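Local coordinates for uncharacterized protein AF0587 (Archaeoglobus fulgidus DSM 4304, PDB 2Q07) that is of unknown function but, as an archaeosine synthase type 1 family member, probably binds RNA during tRNA modification, its C-terminal part being described here, at residues S29-L35 against F113-H119; V100-L104 against V127-V131. All blocks are in the same frame, centred on the assembly; numbering follows the deposited sequence.

How the interactions relate
Both interactions lie in the UDG-like alpha/beta part of this chain. Interaction 1 pairs neighbouring strands 31-36 and 115-118 inside a mixed sheet, and interaction 2 packs helices 94-111 and 123-132 together on one face of it. Their segments alternate along the chain (29-35, 100-104, 113-119, 127-131), so helix 94-111 leads into strand 115-118, which leads into helix 123-132. The centres lie about 13 Å apart, and side chains bridge the layers: Leu34 CD1 to Val128 CG2 at 3.7 Å, Ala118 CB to Val128 CG1 at 3.8 Å. The face of the strand pair that carries Leu34 and Ala118 therefore shares an apolar layer with the helix pair.

Interaction 1 (S29-L35 against F113-H119); sequences SDTVLLL and FRKVVAH
Val32, Asp30 and Phe113 lose the most surface where residues 29-35 meet 113-119, which carry the adjacent parallel strands 31-36 and 115-118 of an alpha/beta sheet. The strand axes (31-35 and 115-118) approach to 4.8 Å at -21°, both in extended conformation, with Thr31, Val32, Leu33 and Leu34 opposite Lys115, Val116, Val117 and Ala118 (CA-CA 4.7-5.1 Å). Val32 and Leu34 set this register: Val32 N donates to Lys115 O (3.1 Å) and Val32 O accepts from Val117 N (2.9 Å). Leu34 repeats the pattern, from its N to Val117 O (2.8 Å) and from His119 N to its O (2.9 Å), while Thr31, Leu33 and Leu35 bond to strand 61-65 on the other edge. With chi1 p, Val32 places CB 3.5 Å from the Phe113 ring centroid and 3° off the ring normal, a CH-pi contact over the face; Phe113 (chi1 m, chi2 105°) thus covers the start of the pair. Val32 CG1 also meets Val116 CG2 (3.8 Å), and Leu34 CD1 meets Val116 CG1 (3.4 Å), on the same face. On the opposite face, Leu33 CD1 meets Val117 CG1 (4.0 Å) against helix 150-160, where both touch Leu156. Before the strand, Asp30 O accepts from Arg114 N (2.8 Å) and weakly from Lys115 N (3.4 Å). Asp30 OD2 reaches Arg114 NH1, 2.6 Å, a salt bridge with both residues at chi1 p. Backbone bonds thus run along the pair, apolar side chains fill the face of Val32, Leu34 and Val116, and the Asp30-Arg114 salt bridge adds to backbone bonds at the exposed N-terminal end.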
loop_
_atom_site.group_PDB
_atom_site.type_symbol
_atom_site.label_atom_id
_atom_site.label_comp_id
_atom_site.label_asym_id
_atom_site.label_seq_id
_atom_site.Cartn_x
_atom_site.Cartn_y
_atom_site.Cartn_z
ATOM N N SER A 29 3.239 12.655 -9.476
ATOM C CA SER A 29 3.422 12.987 -10.893
ATOM C C SER A 29 2.081 13.274 -11.564
ATOM O O SER A 29 1.034 12.891 -11.057
ATOM C CB SER A 29 4.107 11.807 -11.599
ATOM O OG SER A 29 4.164 11.980 -13.009
ATOM N N ASP A 30 2.122 13.938 -12.715
ATOM C CA ASP A 30 0.910 14.259 -13.454
ATOM C C ASP A 30 0.680 13.186 -14.512
ATOM O O ASP A 30 -0.318 13.207 -15.233
ATOM C CB ASP A 30 1.045 15.628 -14.122
ATOM C CG ASP A 30 2.151 15.664 -15.163
ATOM O OD1 ASP A 30 3.157 14.949 -15.002
ATOM O OD2 ASP A 30 2.023 16.420 -16.144
ATOM N N THR A 31 1.619 12.250 -14.599
ATOM C CA THR A 31 1.530 11.152 -15.555
ATOM C C THR A 31 1.529 9.817 -14.810
ATOM O O THR A 31 2.219 9.660 -13.808
ATOM C CB THR A 31 2.725 11.181 -16.545
ATOM O OG1 THR A 31 2.642 12.364 -17.345
ATOM C CG2 THR A 31 2.712 9.960 -17.460
ATOM N N VAL A 32 0.734 8.863 -15.285
ATOM C CA VAL A 32 0.705 7.550 -14.654
ATOM C C VAL A 32 0.969 6.458 -15.688
ATOM O O VAL A 32 0.361 6.438 -16.761
ATOM C CB VAL A 32 -0.645 7.260 -13.953
ATOM C CG1 VAL A 32 -1.790 7.281 -14.965
ATOM C CG2 VAL A 32 -0.581 5.905 -13.260
ATOM N N LEU A 33 1.885 5.559 -15.351
ATOM C CA LEU A 33 2.250 4.445 -16.211
ATOM C C LEU A 33 1.471 3.179 -15.824
ATOM O O LEU A 33 1.498 2.757 -14.659
ATOM C CB LEU A 33 3.753 4.185 -16.077
ATOM C CG LEU A 33 4.332 3.002 -16.839
ATOM C CD1 LEU A 33 4.114 3.205 -18.327
ATOM C CD2 LEU A 33 5.817 2.875 -16.504
ATOM N N LEU A 34 0.771 2.580 -16.784
ATOM C CA LEU A 34 0.021 1.355 -16.517
ATOM C C LEU A 34 0.867 0.163 -16.972
ATOM O O LEU A 34 1.423 0.163 -18.080
ATOM C CB LEU A 34 -1.332 1.371 -17.246
ATOM C CG LEU A 34 -2.207 2.615 -17.036
ATOM C CD1 LEU A 34 -3.545 2.427 -17.738
ATOM C CD2 LEU A 34 -2.414 2.860 -15.544
ATOM N N LEU A 35 0.952 -0.849 -16.112
ATOM C CA LEU A 35 1.752 -2.029 -16.370
ATOM C C LEU A 35 1.007 -3.341 -16.125
ATOM O O LEU A 35 0.036 -3.393 -15.376
ATOM C CB LEU A 35 3.004 -1.991 -15.490
ATOM C CG LEU A 35 3.908 -0.779 -15.695
ATOM C CD1 LEU A 35 4.905 -0.678 -14.555
ATOM C CD2 LEU A 35 4.606 -0.910 -17.042
ATOM N N PHE A 113 -4.453 12.616 -12.856
ATOM C CA PHE A 113 -3.422 12.602 -13.886
ATOM C C PHE A 113 -3.877 13.300 -15.167
ATOM O O PHE A 113 -5.056 13.260 -15.529
ATOM C CB PHE A 113 -3.021 11.162 -14.216
ATOM C CG PHE A 113 -2.594 10.357 -13.018
ATOM C CD1 PHE A 113 -3.440 9.384 -12.479
ATOM C CD2 PHE A 113 -1.352 10.567 -12.431
ATOM C CE1 PHE A 113 -3.050 8.628 -11.365
ATOM C CE2 PHE A 113 -0.947 9.824 -11.322
ATOM C CZ PHE A 113 -1.800 8.850 -10.786
ATOM N N ARG A 114 -2.937 13.948 -15.848
ATOM C CA ARG A 114 -3.264 14.626 -17.097
ATOM C C ARG A 114 -2.997 13.679 -18.255
ATOM O O ARG A 114 -3.501 13.874 -19.353
ATOM C CB ARG A 114 -2.424 15.892 -17.279
ATOM C CG ARG A 114 -0.918 15.651 -17.371
ATOM C CD ARG A 114 -0.209 16.874 -17.966
ATOM N NE ARG A 114 0.289 16.599 -19.309
ATOM C CZ ARG A 114 1.442 15.989 -19.567
ATOM N NH1 ARG A 114 2.226 15.600 -18.574
ATOM N NH2 ARG A 114 1.798 15.747 -20.819
ATOM N N LYS A 115 -2.200 12.645 -17.995
ATOM C CA LYS A 115 -1.870 11.672 -19.023
ATOM C C LYS A 115 -1.707 10.256 -18.466
ATOM O O LYS A 115 -1.135 10.053 -17.394
ATOM C CB LYS A 115 -0.587 12.093 -19.748
ATOM C CG LYS A 115 -0.344 11.323 -21.036
ATOM C CD LYS A 115 0.872 10.434 -20.928
ATOM C CE LYS A 115 2.153 11.245 -21.042
ATOM N NZ LYS A 115 2.382 11.677 -22.445
ATOM N N VAL A 116 -2.229 9.288 -19.208
ATOM C CA VAL A 116 -2.158 7.883 -18.842
ATOM C C VAL A 116 -1.388 7.145 -19.942
ATOM O O VAL A 116 -1.819 7.129 -21.093
ATOM C CB VAL A 116 -3.587 7.256 -18.738
ATOM C CG1 VAL A 116 -3.497 5.747 -18.476
ATOM C CG2 VAL A 116 -4.386 7.936 -17.655
ATOM N N VAL A 117 -0.236 6.568 -19.597
ATOM C CA VAL A 117 0.545 5.805 -20.555
ATOM C C VAL A 117 0.278 4.323 -20.310
ATOM O O VAL A 117 0.756 3.748 -19.324
ATOM C CB VAL A 117 2.065 6.039 -20.401
ATOM C CG1 VAL A 117 2.792 5.272 -21.471
ATOM C CG2 VAL A 117 2.384 7.511 -20.480
ATOM N N ALA A 118 -0.482 3.709 -21.207
ATOM C CA ALA A 118 -0.824 2.299 -21.080
ATOM C C ALA A 118 0.233 1.382 -21.696
ATOM O O ALA A 118 0.203 1.115 -22.892
ATOM C CB ALA A 118 -2.175 2.039 -21.729
ATOM N N HIS A 119 1.161 0.894 -20.880
ATOM C CA HIS A 119 2.192 0.009 -21.395
ATOM C C HIS A 119 1.776 -1.431 -21.156
ATOM O O HIS A 119 2.371 -2.145 -20.347
ATOM C CB HIS A 119 3.535 0.270 -20.726
ATOM C CG HIS A 119 4.699 -0.199 -21.538
ATOM N ND1 HIS A 119 5.089 0.423 -22.705
ATOM C CD2 HIS A 119 5.527 -1.257 -21.383
ATOM C CE1 HIS A 119 6.107 -0.230 -23.233
ATOM N NE2 HIS A 119 6.391 -1.255 -22.452
#

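Interaction 2 (V100-L104 against V127-V131); sequences VAGWL and VVERV
Helices 94-111 and 123-132 pack side by side as part of one helical layer of an alpha/beta/alpha sandwich. The parallel strands run in the order 61-65, 31-36, 115-118, 138-141, which matches the 2-1-3-4 order of the UDG-like fold. Both segments are alpha-helical, with Leu104 N bonded to Val100 O at 2.9 Å; in 127-131, Val131 N to Val127 O is longer and weak (3.4 Å). Their axes come within 8.7 Å and cross at -56°, a value close to that expected when ridges of residues four apart meet, consistent with the spacing of Val100 and Leu104 and of Val127 and Val131. The contact is apolar. Its close approach rests on Ala101, whose small side chain points toward the partner helix: its CA lies 5.3 Å from that of Val127, and its CB reaches Val127 O (3.9 Å), Arg130 CB (3.8 Å) and Val131 CG2 (3.9 Å). Val127 (chi1 t) puts CG1 3.9 Å from Val100 CG1 and 4.0 Å from Leu104 CD2. Leu104, at chi1 t and chi2 p, also directs CD2 to Val131 CG2 (4.1 Å) and, more loosely, to Val128 CG2 (4.4 Å). Towards the sheet, Val100, Leu104 and Val128 pack on Ile65 of strand 61-65. No hydrogen bond crosses between the segments; the polar element is peripheral, where Arg130 forms a salt bridge with Glu94 at the start of helix 94-111. Val131 CG2 lies against the backbone of helix 94-111, 3.5 Å from Ala101 O.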
loop_
_atom_site.group_PDB
_atom_site.type_symbol
_atom_site.label_atom_id
_atom_site.label_comp_id
_atom_site.label_asym_id
_atom_site.label_seq_id
_atom_site.Cartn_x
_atom_site.Cartn_y
_atom_site.Cartn_z
ATOM N N VAL A 100 -12.660 -4.526 -13.491
ATOM C CA VAL A 100 -11.323 -3.953 -13.360
ATOM C C VAL A 100 -11.268 -2.509 -13.882
ATOM O O VAL A 100 -10.598 -1.658 -13.300
ATOM C CB VAL A 100 -10.253 -4.801 -14.090
ATOM C CG1 VAL A 100 -8.890 -4.169 -13.905
ATOM C CG2 VAL A 100 -10.231 -6.213 -13.534
ATOM N N ALA A 101 -11.977 -2.235 -14.972
ATOM C CA ALA A 101 -12.018 -0.890 -15.539
ATOM C C ALA A 101 -12.621 0.088 -14.524
ATOM O O ALA A 101 -12.140 1.202 -14.362
ATOM C CB ALA A 101 -12.855 -0.890 -16.822
ATOM N N GLY A 102 -13.686 -0.344 -13.852
ATOM C CA GLY A 102 -14.346 0.493 -12.864
ATOM C C GLY A 102 -13.383 0.999 -11.804
ATOM O O GLY A 102 -13.342 2.200 -11.526
ATOM N N TRP A 103 -12.606 0.088 -11.218
ATOM C CA TRP A 103 -11.642 0.475 -10.196
ATOM C C TRP A 103 -10.447 1.242 -10.742
ATOM O O TRP A 103 -10.008 2.227 -10.138
ATOM C CB TRP A 103 -11.179 -0.754 -9.407
ATOM C CG TRP A 103 -12.217 -1.163 -8.399
ATOM C CD1 TRP A 103 -12.999 -2.282 -8.428
ATOM C CD2 TRP A 103 -12.657 -0.393 -7.273
ATOM N NE1 TRP A 103 -13.909 -2.249 -7.390
ATOM C CE2 TRP A 103 -13.718 -1.103 -6.666
ATOM C CE3 TRP A 103 -12.259 0.833 -6.720
ATOM C CZ2 TRP A 103 -14.390 -0.626 -5.528
ATOM C CZ3 TRP A 103 -12.925 1.307 -5.590
ATOM C CH2 TRP A 103 -13.982 0.574 -5.007
ATOM N N LEU A 104 -9.931 0.814 -11.894
ATOM C CA LEU A 104 -8.794 1.500 -12.494
ATOM C C LEU A 104 -9.139 2.968 -12.736
ATOM O O LEU A 104 -8.316 3.861 -12.473
ATOM C CB LEU A 104 -8.393 0.844 -13.822
ATOM C CG LEU A 104 -7.321 1.607 -14.620
ATOM C CD1 LEU A 104 -6.013 1.683 -13.822
ATOM C CD2 LEU A 104 -7.076 0.917 -15.964
ATOM N N VAL A 127 -9.137 -3.347 -21.056
ATOM C CA VAL A 127 -9.504 -2.736 -19.786
ATOM C C VAL A 127 -9.292 -1.225 -19.903
ATOM O O VAL A 127 -10.195 -0.438 -19.629
ATOM C CB VAL A 127 -8.635 -3.297 -18.628
ATOM C CG1 VAL A 127 -8.778 -2.430 -17.390
ATOM C CG2 VAL A 127 -9.044 -4.741 -18.314
ATOM N N VAL A 128 -8.095 -0.832 -20.331
ATOM C CA VAL A 128 -7.747 0.579 -20.482
ATOM C C VAL A 128 -8.656 1.275 -21.494
ATOM O O VAL A 128 -9.111 2.409 -21.279
ATOM C CB VAL A 128 -6.274 0.724 -20.920
ATOM C CG1 VAL A 128 -5.896 2.194 -21.046
ATOM C CG2 VAL A 128 -5.373 0.021 -19.914
ATOM N N GLU A 129 -8.929 0.594 -22.598
ATOM C CA GLU A 129 -9.788 1.165 -23.623
ATOM C C GLU A 129 -11.137 1.563 -23.044
ATOM O O GLU A 129 -11.697 2.586 -23.428
ATOM C CB GLU A 129 -9.959 0.178 -24.780
ATOM C CG GLU A 129 -8.797 0.236 -25.770
ATOM C CD GLU A 129 -8.793 -0.922 -26.739
ATOM O OE1 GLU A 129 -9.872 -1.256 -27.269
ATOM O OE2 GLU A 129 -7.710 -1.497 -26.977
ATOM N N ARG A 130 -11.646 0.768 -22.106
ATOM C CA ARG A 130 -12.919 1.072 -21.465
ATOM C C ARG A 130 -12.842 2.380 -20.688
ATOM O O ARG A 130 -13.769 3.184 -20.717
ATOM C CB ARG A 130 -13.314 -0.039 -20.488
ATOM C CG ARG A 130 -13.780 -1.336 -21.117
ATOM C CD ARG A 130 -15.110 -1.168 -21.858
ATOM N NE ARG A 130 -15.803 -2.449 -22.009
ATOM C CZ ARG A 130 -16.474 -3.054 -21.033
ATOM N NH1 ARG A 130 -16.555 -2.493 -19.835
ATOM N NH2 ARG A 130 -17.060 -4.226 -21.248
ATOM N N VAL A 131 -11.731 2.580 -19.985
ATOM C CA VAL A 131 -11.526 3.776 -19.169
ATOM C C VAL A 131 -11.210 5.031 -19.984
ATOM O O VAL A 131 -11.671 6.130 -19.657
ATOM C CB VAL A 131 -10.375 3.572 -18.163
ATOM C CG1 VAL A 131 -10.223 4.808 -17.300
ATOM C CG2 VAL A 131 -10.633 2.339 -17.300
#